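Local structure of glutamate--tRNA ligase, cytoplasmic (Saccharomyces cerevisiae, 2HRA) at residues T127-G132 / A137-C142. The protein attaches glutamate to tRNA(Glu) after activating it with ATP; this chain is its N-terminal GST-fold domain, which joins it to the cofactor Arc1p. Sequence-based numbering, arbitrary orientation.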
ATOM      1  N   THR A 127       5.077  -9.230 -15.251  1.00 28.24           N
ATOM      2  CA  THR A 127       4.108  -8.138 -15.050  1.00 28.49           C
ATOM      3  C   THR A 127       4.013  -7.736 -13.575  1.00 28.13           C
ATOM      4  O   THR A 127       4.037  -6.541 -13.224  1.00 27.56           O
ATOM      5  CB  THR A 127       2.717  -8.533 -15.526  1.00 29.31           C
ATOM      6  OG1 THR A 127       2.825  -8.993 -16.865  1.00 29.81           O
ATOM      7  CG2 THR A 127       1.768  -7.332 -15.499  1.00 29.45           C
ATOM      8  N   PHE A 128       3.926  -8.745 -12.718  1.00 27.62           N
ATOM      9  CA  PHE A 128       3.817  -8.547 -11.282  1.00 28.32           C
ATOM     10  C   PHE A 128       5.011  -9.189 -10.592  1.00 28.50           C
ATOM     11  O   PHE A 128       5.683 -10.012 -11.168  1.00 29.05           O
ATOM     12  CB  PHE A 128       2.500  -9.129 -10.778  1.00 28.58           C
ATOM     13  CG  PHE A 128       1.313  -8.478 -11.396  1.00 28.22           C
ATOM     14  CD1 PHE A 128       0.411  -9.206 -12.137  1.00 29.06           C
ATOM     15  CD2 PHE A 128       1.158  -7.113 -11.319  1.00 28.31           C
ATOM     16  CE1 PHE A 128      -0.659  -8.586 -12.746  1.00 29.75           C
ATOM     17  CE2 PHE A 128       0.107  -6.500 -11.919  1.00 30.21           C
ATOM     18  CZ  PHE A 128      -0.799  -7.237 -12.638  1.00 29.11           C
ATOM     19  N   ILE A 129       5.257  -8.797  -9.349  1.00 28.83           N
ATOM     20  CA  ILE A 129       6.511  -9.121  -8.661  1.00 29.06           C
ATOM     21  C   ILE A 129       6.803 -10.607  -8.585  1.00 29.28           C
ATOM     22  O   ILE A 129       7.940 -11.039  -8.818  1.00 29.40           O
ATOM     23  CB  ILE A 129       6.577  -8.460  -7.256  1.00 28.63           C
ATOM     24  CG1 ILE A 129       6.838  -6.947  -7.441  1.00 28.84           C
ATOM     25  CG2 ILE A 129       7.690  -9.123  -6.420  1.00 28.35           C
ATOM     26  CD1 ILE A 129       6.553  -6.041  -6.197  1.00 27.34           C
ATOM     27  N   LEU A 130       5.765 -11.399  -8.338  1.00 29.05           N
ATOM     28  CA  LEU A 130       5.944 -12.829  -8.201  1.00 28.91           C
ATOM     29  C   LEU A 130       5.568 -13.592  -9.453  1.00 29.30           C
ATOM     30  O   LEU A 130       5.667 -14.809  -9.471  1.00 29.78           O
ATOM     31  CB  LEU A 130       5.198 -13.367  -6.984  1.00 29.74           C
ATOM     32  CG  LEU A 130       5.680 -12.846  -5.641  1.00 29.51           C
ATOM     33  CD1 LEU A 130       4.789 -13.397  -4.549  1.00 30.10           C
ATOM     34  CD2 LEU A 130       7.169 -13.215  -5.427  1.00 30.02           C
ATOM     35  N   GLY A 131       5.167 -12.891 -10.505  1.00 29.71           N
ATOM     36  CA  GLY A 131       5.076 -13.501 -11.820  1.00 30.15           C
ATOM     37  C   GLY A 131       3.804 -14.283 -12.076  1.00 30.28           C
ATOM     38  O   GLY A 131       3.796 -15.175 -12.921  1.00 30.58           O
ATOM     39  N   GLY A 132       2.731 -13.983 -11.352  1.00 30.55           N
ATOM     40  CA  GLY A 132       1.416 -14.587 -11.648  1.00 31.27           C
ATOM     41  C   GLY A 132       0.594 -13.770 -12.637  1.00 31.32           C
ATOM     42  O   GLY A 132       1.023 -12.697 -13.069  1.00 32.06           O
ATOM     43  N   ALA A 137       0.057  -9.740  -2.690  1.00 25.63           N
ATOM     44  CA  ALA A 137       0.355  -8.886  -1.554  1.00 25.92           C
ATOM     45  C   ALA A 137       1.693  -8.227  -1.718  1.00 25.36           C
ATOM     46  O   ALA A 137       1.918  -7.126  -1.197  1.00 26.14           O
ATOM     47  CB  ALA A 137       0.312  -9.724  -0.213  1.00 25.71           C
ATOM     48  N   ALA A 138       2.616  -8.888  -2.406  1.00 25.17           N
ATOM     49  CA  ALA A 138       3.915  -8.277  -2.660  1.00 25.96           C
ATOM     50  C   ALA A 138       3.740  -6.941  -3.425  1.00 25.79           C
ATOM     51  O   ALA A 138       4.367  -5.921  -3.113  1.00 27.36           O
ATOM     52  CB  ALA A 138       4.822  -9.272  -3.440  1.00 26.62           C
ATOM     53  N   ASP A 139       2.908  -6.972  -4.463  1.00 25.42           N
ATOM     54  CA  ASP A 139       2.653  -5.808  -5.285  1.00 25.71           C
ATOM     55  C   ASP A 139       1.960  -4.721  -4.466  1.00 26.12           C
ATOM     56  O   ASP A 139       2.249  -3.542  -4.622  1.00 26.55           O
ATOM     57  CB  ASP A 139       1.778  -6.192  -6.494  1.00 25.53           C
ATOM     58  CG  ASP A 139       2.445  -7.203  -7.387  1.00 25.83           C
ATOM     59  OD1 ASP A 139       2.079  -8.407  -7.286  1.00 25.65           O
ATOM     60  OD2 ASP A 139       3.355  -6.813  -8.158  1.00 24.86           O
ATOM     61  N   VAL A 140       1.047  -5.120  -3.583  1.00 25.74           N
ATOM     62  CA  VAL A 140       0.260  -4.148  -2.817  1.00 25.44           C
ATOM     63  C   VAL A 140       1.160  -3.386  -1.874  1.00 25.72           C
ATOM     64  O   VAL A 140       1.095  -2.161  -1.771  1.00 26.92           O
ATOM     65  CB  VAL A 140      -0.888  -4.867  -2.059  1.00 24.96           C
ATOM     66  CG1 VAL A 140      -1.620  -3.937  -1.146  1.00 25.63           C
ATOM     67  CG2 VAL A 140      -1.857  -5.517  -3.057  1.00 25.06           C
ATOM     68  N   ALA A 141       2.031  -4.113  -1.208  1.00 26.26           N
ATOM     69  CA  ALA A 141       2.943  -3.509  -0.270  1.00 26.76           C
ATOM     70  C   ALA A 141       3.935  -2.595  -0.966  1.00 26.72           C
ATOM     71  O   ALA A 141       4.197  -1.486  -0.474  1.00 27.22           O
ATOM     72  CB  ALA A 141       3.660  -4.596   0.549  1.00 27.12           C
ATOM     73  N   CYS A 142       4.492  -3.029  -2.110  1.00 25.82           N
ATOM     74  CA  CYS A 142       5.482  -2.206  -2.800  1.00 25.94           C
ATOM     75  C   CYS A 142       4.840  -1.007  -3.461  1.00 25.98           C
ATOM     76  O   CYS A 142       5.424   0.086  -3.462  1.00 25.73           O
ATOM     77  CB  CYS A 142       6.319  -3.027  -3.790  1.00 26.36           C
ATOM     78  SG  CYS A 142       7.392  -4.261  -3.003  1.00 26.67           S
TER
HETATM   79  O   HOH W   1       3.200 -10.812  -7.324  1.00 25.29           O
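Asp139 and Ile129 join the first turn of helix 137-148 to the loop ahead of it, a worked example of how the GST-fold N-capping box (Ser-x-x-Asp) also organises its neighbourhood. The box is completed by Ser136, whose OG takes the amide of Ala138 while its own N donates to Asp139 OD1. The other oxygen, OD2, offers its syn lone pair to Ile129 N at 3.0 Å, with a nearly straight N-H...O angle of 166°. A water accepts from Leu130 N and donates to Asp139 OD1 at 2.7 Å, so two successive amides of the type I turn 128-131 are tied to one carboxylate. This turn lies in the region that interacts with Arc1p. Trp167 NE1 of helix 162-172 adds a further bond to OD2; together these donors should fix the carboxylate's rotation and probably stabilise its charge. With an alanine at Asp139, the amides of Ile129 and Ser136 would probably lose their acceptor and the turn would be freer to shift. OD2 also lies at the edge of the Phe128 ring, whose plane is turned 77° from the carboxylate.

Ile129 carries the apolar half of the contact. Its CB and CG1 both face Asp139 OD2, CG1 standing 3.6 Å from it. The CG2 branch meets Ala138 CB at 4.1 Å, and Trp96 of helix 90-104 packs nearby. Turning CG1 anti to the carbonyl carbon (chi1 -74°) sends the longer branch along the helix, past Ala138. At its tip, CD1 rests 3.8 Å from both Ala138 O and Cys142 SG.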